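Local coordinates for thylakoid lumenal 15 kDa protein 1, chloroplastic (Arabidopsis thaliana, PDB 3N90) that is of unknown function but folds as a right-handed quadrilateral beta helix built of pentapeptide repeats, in the chloroplast thylakoid lumen, at residues 20-25 with 40-45; 60-65 with 80-85; 106-111 with 138-143. The protein carries 2 engineered substitutions. All blocks are in the same frame, centred on the assembly; numbering follows the deposited sequence.

Contact 1: 20-25 with 40-45; sequences GKDFSG and QANFKG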
ATOM      1  N   GLY A  20      12.921  -1.077   8.017  1.00 18.10           N
ATOM      2  CA  GLY A  20      13.758  -2.148   7.497  1.00 19.24           C
ATOM      3  C   GLY A  20      13.320  -3.532   7.923  1.00 19.47           C
ATOM      4  O   GLY A  20      14.072  -4.491   7.722  1.00 20.54           O
ATOM      5  N   LYS A  21      12.115  -3.667   8.494  1.00 17.86           N
ATOM      6  CA  LYS A  21      11.674  -4.972   8.971  1.00 17.87           C
ATOM      7  C   LYS A  21      11.078  -5.814   7.847  1.00 18.48           C
ATOM      8  O   LYS A  21      10.498  -5.276   6.873  1.00 17.51           O
ATOM      9  CB  LYS A  21      10.734  -4.878  10.171  1.00 18.60           C
ATOM     10  CG  LYS A  21      11.302  -4.145  11.404  1.00 19.92           C
ATOM     11  CD  LYS A  21      12.685  -4.661  11.784  1.00 24.65           C
ATOM     12  CE  LYS A  21      13.019  -4.430  13.246  1.00 27.38           C
ATOM     13  NZ  LYS A  21      14.139  -5.370  13.625  1.00 29.59           N
ATOM     14  N   ASP A  22      11.251  -7.132   7.956  1.00 18.44           N
ATOM     15  CA  ASP A  22      10.818  -8.020   6.879  1.00 18.93           C
ATOM     16  C   ASP A  22       9.518  -8.737   7.211  1.00 17.83           C
ATOM     17  O   ASP A  22       9.470  -9.632   8.043  1.00 17.85           O
ATOM     18  CB  ASP A  22      11.948  -8.996   6.473  1.00 20.04           C
ATOM     19  CG  ASP A  22      11.653  -9.741   5.174  1.00 23.45           C
ATOM     20  OD1 ASP A  22      10.469  -9.847   4.780  1.00 22.40           O
ATOM     21  OD2 ASP A  22      12.620 -10.232   4.533  1.00 27.80           O
ATOM     22  N   PHE A  23       8.436  -8.289   6.566  1.00 16.89           N
ATOM     23  CA  PHE A  23       7.131  -8.892   6.707  1.00 15.76           C
ATOM     24  C   PHE A  23       6.699  -9.636   5.421  1.00 16.24           C
ATOM     25  O   PHE A  23       5.524  -9.940   5.258  1.00 14.73           O
ATOM     26  CB  PHE A  23       6.091  -7.804   6.993  1.00 15.59           C
ATOM     27  CG  PHE A  23       6.204  -7.172   8.363  1.00 14.28           C
ATOM     28  CD1 PHE A  23       5.657  -7.805   9.487  1.00 13.98           C
ATOM     29  CD2 PHE A  23       6.872  -5.950   8.538  1.00 13.55           C
ATOM     30  CE1 PHE A  23       5.748  -7.216  10.785  1.00 14.72           C
ATOM     31  CE2 PHE A  23       6.987  -5.374   9.813  1.00 14.35           C
ATOM     32  CZ  PHE A  23       6.400  -6.002  10.936  1.00 14.68           C
ATOM     33  N   SER A  24       7.643  -9.911   4.531  1.00 16.59           N
ATOM     34  CA  SER A  24       7.307 -10.448   3.199  1.00 17.19           C
ATOM     35  C   SER A  24       6.551 -11.776   3.323  1.00 18.30           C
ATOM     36  O   SER A  24       6.898 -12.625   4.152  1.00 18.27           O
ATOM     37  CB  SER A  24       8.570 -10.596   2.345  1.00 18.14           C
ATOM     38  OG  SER A  24       9.508 -11.400   3.037  1.00 19.39           O
ATOM     39  N   GLY A  25       5.484 -11.922   2.546  1.00 18.96           N
ATOM     40  CA  GLY A  25       4.649 -13.149   2.523  1.00 19.48           C
ATOM     41  C   GLY A  25       3.784 -13.454   3.738  1.00 19.97           C
ATOM     42  O   GLY A  25       3.093 -14.502   3.793  1.00 21.12           O
ATOM     43  N   GLN A  40      11.651   1.481   4.260  1.00 15.38           N
ATOM     44  CA  GLN A  40      12.320   0.305   3.687  1.00 17.10           C
ATOM     45  C   GLN A  40      11.802  -1.050   4.163  1.00 16.67           C
ATOM     46  O   GLN A  40      12.512  -2.052   4.055  1.00 17.52           O
ATOM     47  CB  GLN A  40      13.830   0.368   3.971  1.00 18.05           C
ATOM     48  CG  GLN A  40      14.530   1.560   3.396  1.00 20.17           C
ATOM     49  CD  GLN A  40      14.494   2.814   4.268  1.00 25.04           C
ATOM     50  OE1 GLN A  40      14.722   2.772   5.489  1.00 25.02           O
ATOM     51  NE2 GLN A  40      14.234   3.949   3.629  1.00 24.71           N
ATOM     52  N   ALA A  41      10.588  -1.098   4.720  1.00 15.81           N
ATOM     53  CA  ALA A  41      10.043  -2.355   5.214  1.00 14.88           C
ATOM     54  C   ALA A  41       9.712  -3.215   4.014  1.00 14.19           C
ATOM     55  O   ALA A  41       9.403  -2.691   2.951  1.00 14.22           O
ATOM     56  CB  ALA A  41       8.792  -2.147   6.061  1.00 15.29           C
ATOM     57  N   ASN A  42       9.755  -4.526   4.208  1.00 14.75           N
ATOM     58  CA  ASN A  42       9.438  -5.487   3.163  1.00 14.42           C
ATOM     59  C   ASN A  42       8.083  -6.149   3.396  1.00 13.98           C
ATOM     60  O   ASN A  42       7.923  -6.965   4.312  1.00 13.68           O
ATOM     61  CB  ASN A  42      10.527  -6.568   3.123  1.00 15.90           C
ATOM     62  CG  ASN A  42      10.436  -7.461   1.885  1.00 17.15           C
ATOM     63  OD1 ASN A  42       9.521  -7.348   1.078  1.00 15.41           O
ATOM     64  ND2 ASN A  42      11.407  -8.371   1.759  1.00 19.27           N
ATOM     65  N   PHE A  43       7.086  -5.752   2.600  1.00 13.01           N
ATOM     66  CA  PHE A  43       5.768  -6.414   2.616  1.00 13.09           C
ATOM     67  C   PHE A  43       5.493  -7.166   1.316  1.00 13.32           C
ATOM     68  O   PHE A  43       4.345  -7.359   0.964  1.00 12.88           O
ATOM     69  CB  PHE A  43       4.615  -5.406   2.817  1.00 12.85           C
ATOM     70  CG  PHE A  43       4.594  -4.737   4.193  1.00 10.77           C
ATOM     71  CD1 PHE A  43       4.016  -5.387   5.285  1.00 10.31           C
ATOM     72  CD2 PHE A  43       5.163  -3.484   4.384  1.00 12.38           C
ATOM     73  CE1 PHE A  43       3.957  -4.804   6.547  1.00  9.79           C
ATOM     74  CE2 PHE A  43       5.136  -2.877   5.675  1.00 13.17           C
ATOM     75  CZ  PHE A  43       4.528  -3.560   6.752  1.00 12.64           C
ATOM     76  N   LYS A  44       6.533  -7.566   0.593  1.00 13.84           N
ATOM     77  CA  LYS A  44       6.292  -8.177  -0.727  1.00 14.77           C
ATOM     78  C   LYS A  44       5.401  -9.403  -0.594  1.00 14.86           C
ATOM     79  O   LYS A  44       5.683 -10.276   0.225  1.00 15.77           O
ATOM     80  CB  LYS A  44       7.617  -8.543  -1.408  1.00 15.86           C
ATOM     81  CG  LYS A  44       7.427  -9.226  -2.770  1.00 17.57           C
ATOM     82  CD  LYS A  44       8.742  -9.254  -3.540  1.00 21.29           C
ATOM     83  CE  LYS A  44       8.488  -9.672  -4.980  1.00 26.07           C
ATOM     84  NZ  LYS A  44       9.714  -9.556  -5.795  1.00 29.40           N
ATOM     85  N   GLY A  45       4.302  -9.440  -1.343  1.00 15.17           N
ATOM     86  CA  GLY A  45       3.338 -10.557  -1.292  1.00 14.83           C
ATOM     87  C   GLY A  45       2.642 -10.787   0.027  1.00 15.56           C
ATOM     88  O   GLY A  45       2.054 -11.863   0.250  1.00 16.23           O
TER
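Asn42 uses both its backbone N and its O to grip segment 20-25: its N gives a nearly straight bond (172°) to Lys21 O at 2.9 Å, and its O takes the 2.7 Å bond from Phe23 N. This is the rung of a right-handed quadrilateral beta helix, in which each coil of four pentapeptides returns twenty residues later to the same place, here as a single parallel bridge between Asp22 and Asn42. A third bond, Gly25 N to Lys44 O at 2.9 Å, ties the two turns that follow.

Each segment also braces its own turn. Asp22 holds CG anti to the backbone N (chi1 -168°), and from there its OD1 accepts from two donors, Ser24 N at 2.8 Å and Ser24 OG at 2.5 Å, the hydroxyl on the syn lone pair. Asn42 OD1 makes the equivalent Asx turn with Lys44 N. The carboxylate and amide run side by side without a bond between them.

Inside the coil, Phe23 and Phe43 point the same way as successive steps of an aromatic ladder. Their planes are 5° apart, but the rings are offset with little overlap, the centroids lying 5.2 Å apart. Phe33 meets both rings edge-to-face. The closest touch of the two side chains is Phe23 CB against Phe43 CD1, at 3.6 Å.

Contact 2: 60-65 with 80-85; sequences GADLSE and KVNLTN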
ATOM      1  N   GLY A  60       9.955   4.164   0.726  1.00 12.26           N
ATOM      2  CA  GLY A  60      10.855   3.098   0.232  1.00 13.97           C
ATOM      3  C   GLY A  60      10.484   1.647   0.502  1.00 13.88           C
ATOM      4  O   GLY A  60      11.283   0.722   0.229  1.00 13.86           O
ATOM      5  N   ALA A  61       9.281   1.443   1.051  1.00 13.33           N
ATOM      6  CA  ALA A  61       8.824   0.097   1.375  1.00 13.42           C
ATOM      7  C   ALA A  61       8.549  -0.689   0.093  1.00 13.83           C
ATOM      8  O   ALA A  61       8.247  -0.092  -0.948  1.00 16.07           O
ATOM      9  CB  ALA A  61       7.585   0.149   2.242  1.00 13.18           C
ATOM     10  N   ASP A  62       8.638  -2.010   0.185  1.00 14.41           N
ATOM     11  CA  ASP A  62       8.198  -2.916  -0.887  1.00 15.44           C
ATOM     12  C   ASP A  62       6.808  -3.494  -0.600  1.00 15.34           C
ATOM     13  O   ASP A  62       6.641  -4.360   0.260  1.00 15.41           O
ATOM     14  CB  ASP A  62       9.227  -4.028  -1.088  1.00 15.69           C
ATOM     15  CG  ASP A  62       9.015  -4.800  -2.401  1.00 18.17           C
ATOM     16  OD1 ASP A  62       7.989  -4.562  -3.082  1.00 17.74           O
ATOM     17  OD2 ASP A  62       9.871  -5.669  -2.717  1.00 21.65           O
ATOM     18  N   LEU A  63       5.793  -2.967  -1.273  1.00 14.55           N
ATOM     19  CA  LEU A  63       4.461  -3.563  -1.188  1.00 14.11           C
ATOM     20  C   LEU A  63       4.073  -4.336  -2.494  1.00 14.09           C
ATOM     21  O   LEU A  63       2.885  -4.582  -2.775  1.00 15.41           O
ATOM     22  CB  LEU A  63       3.446  -2.489  -0.827  1.00 14.94           C
ATOM     23  CG  LEU A  63       3.302  -2.103   0.661  1.00 13.79           C
ATOM     24  CD1 LEU A  63       2.408  -0.888   0.638  1.00 16.95           C
ATOM     25  CD2 LEU A  63       2.581  -3.166   1.457  1.00 18.93           C
ATOM     26  N   SER A  64       5.076  -4.671  -3.294  1.00 14.82           N
ATOM     27  CA  SER A  64       4.816  -5.347  -4.581  1.00 16.07           C
ATOM     28  C   SER A  64       4.073  -6.663  -4.349  1.00 16.21           C
ATOM     29  O   SER A  64       4.332  -7.351  -3.361  1.00 17.07           O
ATOM     30  CB  SER A  64       6.093  -5.525  -5.414  1.00 16.46           C
ATOM     31  OG  SER A  64       7.016  -6.394  -4.806  1.00 20.29           O
ATOM     32  N   GLU A  65       3.089  -6.936  -5.200  1.00 16.60           N
ATOM     33  CA  GLU A  65       2.256  -8.148  -5.135  1.00 18.31           C
ATOM     34  C   GLU A  65       1.489  -8.349  -3.814  1.00 17.97           C
ATOM     35  O   GLU A  65       0.970  -9.442  -3.523  1.00 18.22           O
ATOM     36  CB  GLU A  65       3.097  -9.389  -5.531  1.00 18.88           C
ATOM     37  CG  GLU A  65       3.208  -9.625  -7.082  1.00 25.43           C
ATOM     38  CD  GLU A  65       2.003 -10.381  -7.724  1.00 31.44           C
ATOM     39  OE1 GLU A  65       0.822  -9.958  -7.593  1.00 37.02           O
ATOM     40  OE2 GLU A  65       2.241 -11.402  -8.414  1.00 37.41           O
ATOM     41  N   LYS A  80       8.128   6.736  -2.884  1.00 17.55           N
ATOM     42  CA  LYS A  80       9.164   5.778  -3.324  1.00 19.08           C
ATOM     43  C   LYS A  80       8.900   4.315  -2.916  1.00 17.56           C
ATOM     44  O   LYS A  80       9.823   3.529  -2.686  1.00 18.68           O
ATOM     45  CB  LYS A  80      10.551   6.244  -2.870  1.00 18.91           C
ATOM     46  CG  LYS A  80      11.011   7.552  -3.493  1.00 21.96           C
ATOM     47  CD  LYS A  80      12.450   7.903  -3.035  1.00 22.08           C
ATOM     48  CE  LYS A  80      12.791   9.356  -3.357  1.00 27.88           C
ATOM     49  NZ  LYS A  80      13.137   9.507  -4.815  1.00 31.24           N
ATOM     50  N   VAL A  81       7.624   3.968  -2.883  1.00 16.43           N
ATOM     51  CA  VAL A  81       7.179   2.651  -2.476  1.00 16.34           C
ATOM     52  C   VAL A  81       6.962   1.850  -3.740  1.00 16.67           C
ATOM     53  O   VAL A  81       6.465   2.380  -4.723  1.00 17.35           O
ATOM     54  CB  VAL A  81       5.829   2.748  -1.716  1.00 15.14           C
ATOM     55  CG1 VAL A  81       5.183   1.371  -1.527  1.00 14.31           C
ATOM     56  CG2 VAL A  81       6.013   3.454  -0.347  1.00 15.90           C
ATOM     57  N   ASN A  82       7.321   0.571  -3.701  1.00 16.31           N
ATOM     58  CA  ASN A  82       7.043  -0.302  -4.813  1.00 16.84           C
ATOM     59  C   ASN A  82       5.655  -0.903  -4.648  1.00 16.19           C
ATOM     60  O   ASN A  82       5.392  -1.652  -3.693  1.00 16.74           O
ATOM     61  CB  ASN A  82       8.118  -1.373  -4.916  1.00 17.52           C
ATOM     62  CG  ASN A  82       8.047  -2.146  -6.218  1.00 18.73           C
ATOM     63  OD1 ASN A  82       7.082  -2.032  -6.974  1.00 18.52           O
ATOM     64  ND2 ASN A  82       9.079  -2.943  -6.481  1.00 22.22           N
ATOM     65  N   LEU A  83       4.746  -0.506  -5.540  1.00 15.54           N
ATOM     66  CA  LEU A  83       3.400  -1.053  -5.541  1.00 15.25           C
ATOM     67  C   LEU A  83       3.071  -1.900  -6.799  1.00 15.99           C
ATOM     68  O   LEU A  83       1.900  -2.124  -7.110  1.00 15.74           O
ATOM     69  CB  LEU A  83       2.335   0.032  -5.343  1.00 15.94           C
ATOM     70  CG  LEU A  83       2.164   0.667  -3.935  1.00 15.73           C
ATOM     71  CD1 LEU A  83       1.321   1.940  -4.112  1.00 17.91           C
ATOM     72  CD2 LEU A  83       1.523  -0.262  -2.970  1.00 17.36           C
ATOM     73  N   THR A  84       4.114  -2.379  -7.461  1.00 17.70           N
ATOM     74  CA  THR A  84       3.956  -3.215  -8.656  1.00 18.90           C
ATOM     75  C   THR A  84       3.064  -4.404  -8.321  1.00 18.92           C
ATOM     76  O   THR A  84       3.335  -5.149  -7.351  1.00 17.88           O
ATOM     77  CB  THR A  84       5.308  -3.741  -9.162  1.00 18.69           C
ATOM     78  OG1 THR A  84       6.164  -2.657  -9.517  1.00 21.21           O
ATOM     79  CG2 THR A  84       5.106  -4.658 -10.393  1.00 20.93           C
ATOM     80  N   ASN A  85       1.988  -4.546  -9.095  1.00 19.76           N
ATOM     81  CA  ASN A  85       1.011  -5.619  -8.969  1.00 19.74           C
ATOM     82  C   ASN A  85       0.241  -5.692  -7.641  1.00 19.11           C
ATOM     83  O   ASN A  85      -0.395  -6.704  -7.338  1.00 19.46           O
ATOM     84  CB  ASN A  85       1.671  -6.974  -9.273  1.00 19.66           C
ATOM     85  CG  ASN A  85       1.994  -7.144 -10.751  1.00 22.75           C
ATOM     86  OD1 ASN A  85       1.138  -6.910 -11.600  1.00 25.26           O
ATOM     87  ND2 ASN A  85       3.211  -7.573 -11.053  1.00 28.27           N
TER
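The Asp62 carboxylate and Asn82 amide lie side by side, pointing the same way with their planes only 4° apart, and Asp62 OD1 comes within 3.7 Å of Asn82 CB. What holds each group is its own turn. On its syn side Asp62 OD1 takes the Ser64 hydroxyl, on its anti side Ser64 N, both somewhat out of the carboxylate plane. Asn82 OD1 receives Thr84 OG1 in the carbonyl plane, on a lone pair, at 2.8 Å, while Thr84 N comes in tilted from that plane. These are two Asx turns, one coil apart. Glu65 and Asn85 form a more twisted pair, planes 53° apart, with Glu65 OE1 3.5 Å from Asn85 CB.

The backbones run parallel as neighbouring coils of the beta helix. Asn82 N binds Ala61 O at 3.0 Å, Leu63 N binds Asn82 O at 2.8 Å, and Glu65 N binds Thr84 O at 2.8 Å. Beneath them Leu63 and Leu83 step side by side down the interior, Leu83 CD2 meeting Leu63 CB at 3.6 Å. Val81 turns CG1 anti to its backbone N (chi1 168°), and this methyl sits 3.4 Å from Ala61 O.

The coils on each side continue the stack: Leu63 rests on Phe43 and Leu83 on Phe99, while Val81 N reaches Ser102 OG. No helix or strand takes part; Asn85 OD1 instead binds Ala131 N in the loop between helices 116-125 and 137-140.

Contact 3: 106-111 with 138-143; sequences GADFTD and RDTLLC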
ATOM      1  N   GLY A 106       0.897  -1.856 -12.718  1.00 23.14           N
ATOM      2  CA  GLY A 106       0.022  -3.002 -12.471  1.00 21.66           C
ATOM      3  C   GLY A 106      -0.689  -2.957 -11.129  1.00 21.16           C
ATOM      4  O   GLY A 106      -1.350  -3.907 -10.737  1.00 20.91           O
ATOM      5  N   ALA A 107      -0.607  -1.830 -10.420  1.00 20.22           N
ATOM      6  CA  ALA A 107      -1.415  -1.673  -9.205  1.00 19.72           C
ATOM      7  C   ALA A 107      -2.925  -1.584  -9.496  1.00 19.79           C
ATOM      8  O   ALA A 107      -3.351  -1.008 -10.504  1.00 21.11           O
ATOM      9  CB  ALA A 107      -0.949  -0.436  -8.415  1.00 19.15           C
ATOM     10  N   ASP A 108      -3.749  -2.111  -8.619  1.00 19.32           N
ATOM     11  CA  ASP A 108      -5.183  -2.021  -8.837  1.00 19.35           C
ATOM     12  C   ASP A 108      -5.882  -1.068  -7.859  1.00 18.69           C
ATOM     13  O   ASP A 108      -6.033  -1.358  -6.676  1.00 17.05           O
ATOM     14  CB  ASP A 108      -5.799  -3.445  -8.846  1.00 19.77           C
ATOM     15  CG  ASP A 108      -7.222  -3.478  -9.348  1.00 22.58           C
ATOM     16  OD1 ASP A 108      -7.979  -2.518  -9.099  1.00 20.35           O
ATOM     17  OD2 ASP A 108      -7.596  -4.511  -9.960  1.00 25.82           O
ATOM     18  N   PHE A 109      -6.342   0.085  -8.377  1.00 17.67           N
ATOM     19  CA  PHE A 109      -6.968   1.113  -7.572  1.00 16.53           C
ATOM     20  C   PHE A 109      -8.523   1.157  -7.656  1.00 18.14           C
ATOM     21  O   PHE A 109      -9.110   2.194  -7.412  1.00 17.71           O
ATOM     22  CB  PHE A 109      -6.381   2.501  -7.941  1.00 16.43           C
ATOM     23  CG  PHE A 109      -4.942   2.712  -7.519  1.00 14.08           C
ATOM     24  CD1 PHE A 109      -4.668   3.272  -6.273  1.00 16.21           C
ATOM     25  CD2 PHE A 109      -3.884   2.422  -8.378  1.00 14.25           C
ATOM     26  CE1 PHE A 109      -3.333   3.515  -5.859  1.00 15.84           C
ATOM     27  CE2 PHE A 109      -2.549   2.646  -7.997  1.00 14.28           C
ATOM     28  CZ  PHE A 109      -2.268   3.200  -6.721  1.00 16.60           C
ATOM     29  N   THR A 110      -9.173   0.034  -7.983  1.00 19.13           N
ATOM     30  CA  THR A 110     -10.662  -0.027  -7.949  1.00 21.05           C
ATOM     31  C   THR A 110     -11.339   0.478  -6.714  1.00 21.91           C
ATOM     32  O   THR A 110     -11.017   0.069  -5.580  1.00 20.93           O
ATOM     33  CB  THR A 110     -11.175  -1.468  -8.135  1.00 21.06           C
ATOM     34  OG1 THR A 110     -10.845  -1.907  -9.434  1.00 21.80           O
ATOM     35  CG2 THR A 110     -12.704  -1.544  -7.918  1.00 23.36           C
ATOM     36  N   ASP A 111     -12.340   1.334  -6.923  1.00 21.48           N
ATOM     37  CA  ASP A 111     -13.132   1.913  -5.845  1.00 23.31           C
ATOM     38  C   ASP A 111     -12.270   2.593  -4.794  1.00 22.74           C
ATOM     39  O   ASP A 111     -12.707   2.784  -3.662  1.00 24.17           O
ATOM     40  CB  ASP A 111     -13.998   0.867  -5.139  1.00 24.07           C
ATOM     41  CG  ASP A 111     -15.234   0.518  -5.887  1.00 27.34           C
ATOM     42  OD1 ASP A 111     -15.597   1.218  -6.865  1.00 30.52           O
ATOM     43  OD2 ASP A 111     -15.851  -0.480  -5.465  1.00 31.76           O
ATOM     44  N   ARG A 138      -4.597   2.102 -15.239  1.00 23.09           N
ATOM     45  CA  ARG A 138      -5.215   3.341 -15.755  1.00 23.12           C
ATOM     46  C   ARG A 138      -6.730   3.330 -15.737  1.00 23.14           C
ATOM     47  O   ARG A 138      -7.339   4.373 -15.530  1.00 22.87           O
ATOM     48  CB  ARG A 138      -4.724   3.613 -17.176  1.00 24.46           C
ATOM     49  CG  ARG A 138      -3.222   3.819 -17.286  1.00 24.59           C
ATOM     50  CD  ARG A 138      -2.826   4.338 -18.650  1.00 29.11           C
ATOM     51  NE  ARG A 138      -3.321   5.691 -18.928  1.00 31.53           N
ATOM     52  CZ  ARG A 138      -2.840   6.806 -18.370  1.00 34.10           C
ATOM     53  NH1 ARG A 138      -1.865   6.759 -17.470  1.00 32.33           N
ATOM     54  NH2 ARG A 138      -3.344   7.983 -18.698  1.00 32.95           N
ATOM     55  N   ASP A 139      -7.344   2.162 -15.977  1.00 22.74           N
ATOM     56  CA  ASP A 139      -8.802   2.044 -15.909  0.50 22.44           C
ATOM     57  C   ASP A 139      -9.316   2.093 -14.494  1.00 22.61           C
ATOM     58  O   ASP A 139     -10.341   2.722 -14.214  1.00 23.92           O
ATOM     59  CB  ASP A 139      -9.282   0.767 -16.598  0.50 22.24           C
ATOM     60  CG  ASP A 139      -9.063   0.798 -18.086  0.50 21.88           C
ATOM     61  OD1 ASP A 139      -9.050   1.915 -18.652  0.50 21.49           O
ATOM     62  OD2 ASP A 139      -8.912  -0.288 -18.686  0.50 21.38           O
ATOM     63  N   THR A 140      -8.619   1.419 -13.571  1.00 23.11           N
ATOM     64  CA  THR A 140      -9.032   1.445 -12.178  1.00 23.78           C
ATOM     65  C   THR A 140      -8.940   2.856 -11.649  1.00 21.93           C
ATOM     66  O   THR A 140      -9.708   3.236 -10.776  1.00 23.21           O
ATOM     67  CB  THR A 140      -8.194   0.466 -11.303  1.00 23.85           C
ATOM     68  OG1 THR A 140      -6.833   0.902 -11.243  1.00 24.81           O
ATOM     69  CG2 THR A 140      -8.250  -0.938 -11.906  1.00 24.60           C
ATOM     70  N   LEU A 141      -8.007   3.626 -12.212  1.00 21.39           N
ATOM     71  CA  LEU A 141      -7.810   5.033 -11.853  1.00 20.38           C
ATOM     72  C   LEU A 141      -8.679   5.979 -12.679  1.00 20.60           C
ATOM     73  O   LEU A 141      -8.779   7.161 -12.362  1.00 19.66           O
ATOM     74  CB  LEU A 141      -6.336   5.430 -12.066  1.00 20.20           C
ATOM     75  CG  LEU A 141      -5.326   4.948 -11.023  1.00 18.36           C
ATOM     76  CD1 LEU A 141      -3.902   5.192 -11.418  1.00 16.11           C
ATOM     77  CD2 LEU A 141      -5.625   5.559  -9.653  1.00 16.37           C
ATOM     78  N   LEU A 142      -9.279   5.445 -13.747  1.00 22.26           N
ATOM     79  CA  LEU A 142     -10.174   6.215 -14.616  1.00 22.61           C
ATOM     80  C   LEU A 142      -9.433   7.410 -15.192  1.00 23.39           C
ATOM     81  O   LEU A 142      -9.911   8.559 -15.134  1.00 23.94           O
ATOM     82  CB  LEU A 142     -11.427   6.664 -13.866  1.00 23.20           C
ATOM     83  CG  LEU A 142     -12.317   5.524 -13.345  1.00 25.56           C
ATOM     84  CD1 LEU A 142     -13.357   6.078 -12.390  1.00 26.47           C
ATOM     85  CD2 LEU A 142     -12.965   4.774 -14.530  1.00 25.81           C
ATOM     86  N   CYS A 143      -8.254   7.130 -15.743  1.00 23.71           N
ATOM     87  CA  CYS A 143      -7.411   8.194 -16.264  1.00 24.95           C
ATOM     88  C   CYS A 143      -8.021   8.879 -17.481  1.00 27.07           C
ATOM     89  O   CYS A 143      -7.949  10.098 -17.579  1.00 27.19           O
ATOM     90  CB  CYS A 143      -6.010   7.687 -16.562  1.00 24.18           C
ATOM     91  SG  CYS A 143      -5.158   7.168 -15.042  1.00 20.86           S
TER
HETATM   92  O   HOH W   1     -12.484   2.968  -9.220  1.00 34.08           O
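Helix 137-140 belongs to the C-terminal cap of the beta helix, and here it closes against the coil at 106-111 through Thr140 and Leu141. The central bond runs from Phe109 N to Thr140 OG1, 3.0 Å long with 156° at the hydrogen. Thr140 has OG1 between its backbone N and carbonyl carbon (chi1 66°), a position from which the hydroxyl also donates to Thr137 O, within its own helix.

The methyl of the same threonine is directed at the Asx turn. Thr140 CG2 comes to 3.2 Å from Asp108 OD1 and 3.7 Å from Thr110 OG1, its side chain crossing those of Asp108 and Thr110 at about a right angle. Asp108 OD1 already accepts Thr110 N at 3.0 Å and Thr110 OG1 at 2.9 Å, the latter on its syn lone pair. The other oxygen, OD2, is taken by Thr133 OG1 and Asn135 ND2 of the cap.

Next to this, Leu141 lies alongside Phe109, with CD2 3.6 Å from Phe109 CB. A water bridges the outer end, accepting from Asp111 N and donating to Thr140 O. Beyond, Leu142 with positive phi ends the helix in a Schellman motif, and Cys143 is tied by its disulfide to Cys123 of helix 116-125.

A side-chain hydroxyl therefore takes the amide of Phe109, the residue whose counterparts Phe23 and Leu63 bond to a backbone carbonyl of the following coil. The stack ends with that inward-facing residue's N-H satisfied and with Leu141 CD2 against its CB and the near side of the ring.

Overall arrangement
Contacts 1 and 2 are the same step of the beta helix taken two coils apart, and they adjoin: Phe43 N and Gly45 N probably bond to Asp62 O and Ser64 O, continuing the ladder from one pair to the next. They differ inside, with phenylalanines in contact 1 giving way to leucines and a valine in contact 2, which lies nearer the centre of the chain. Contact 3 is smaller yet more buried, at the far end, about 24 Å from contact 1 centre to centre. There coil meets helix, and a single direct hydrogen bond to a side chain plus a water bridge stand where the other two have three backbone bonds.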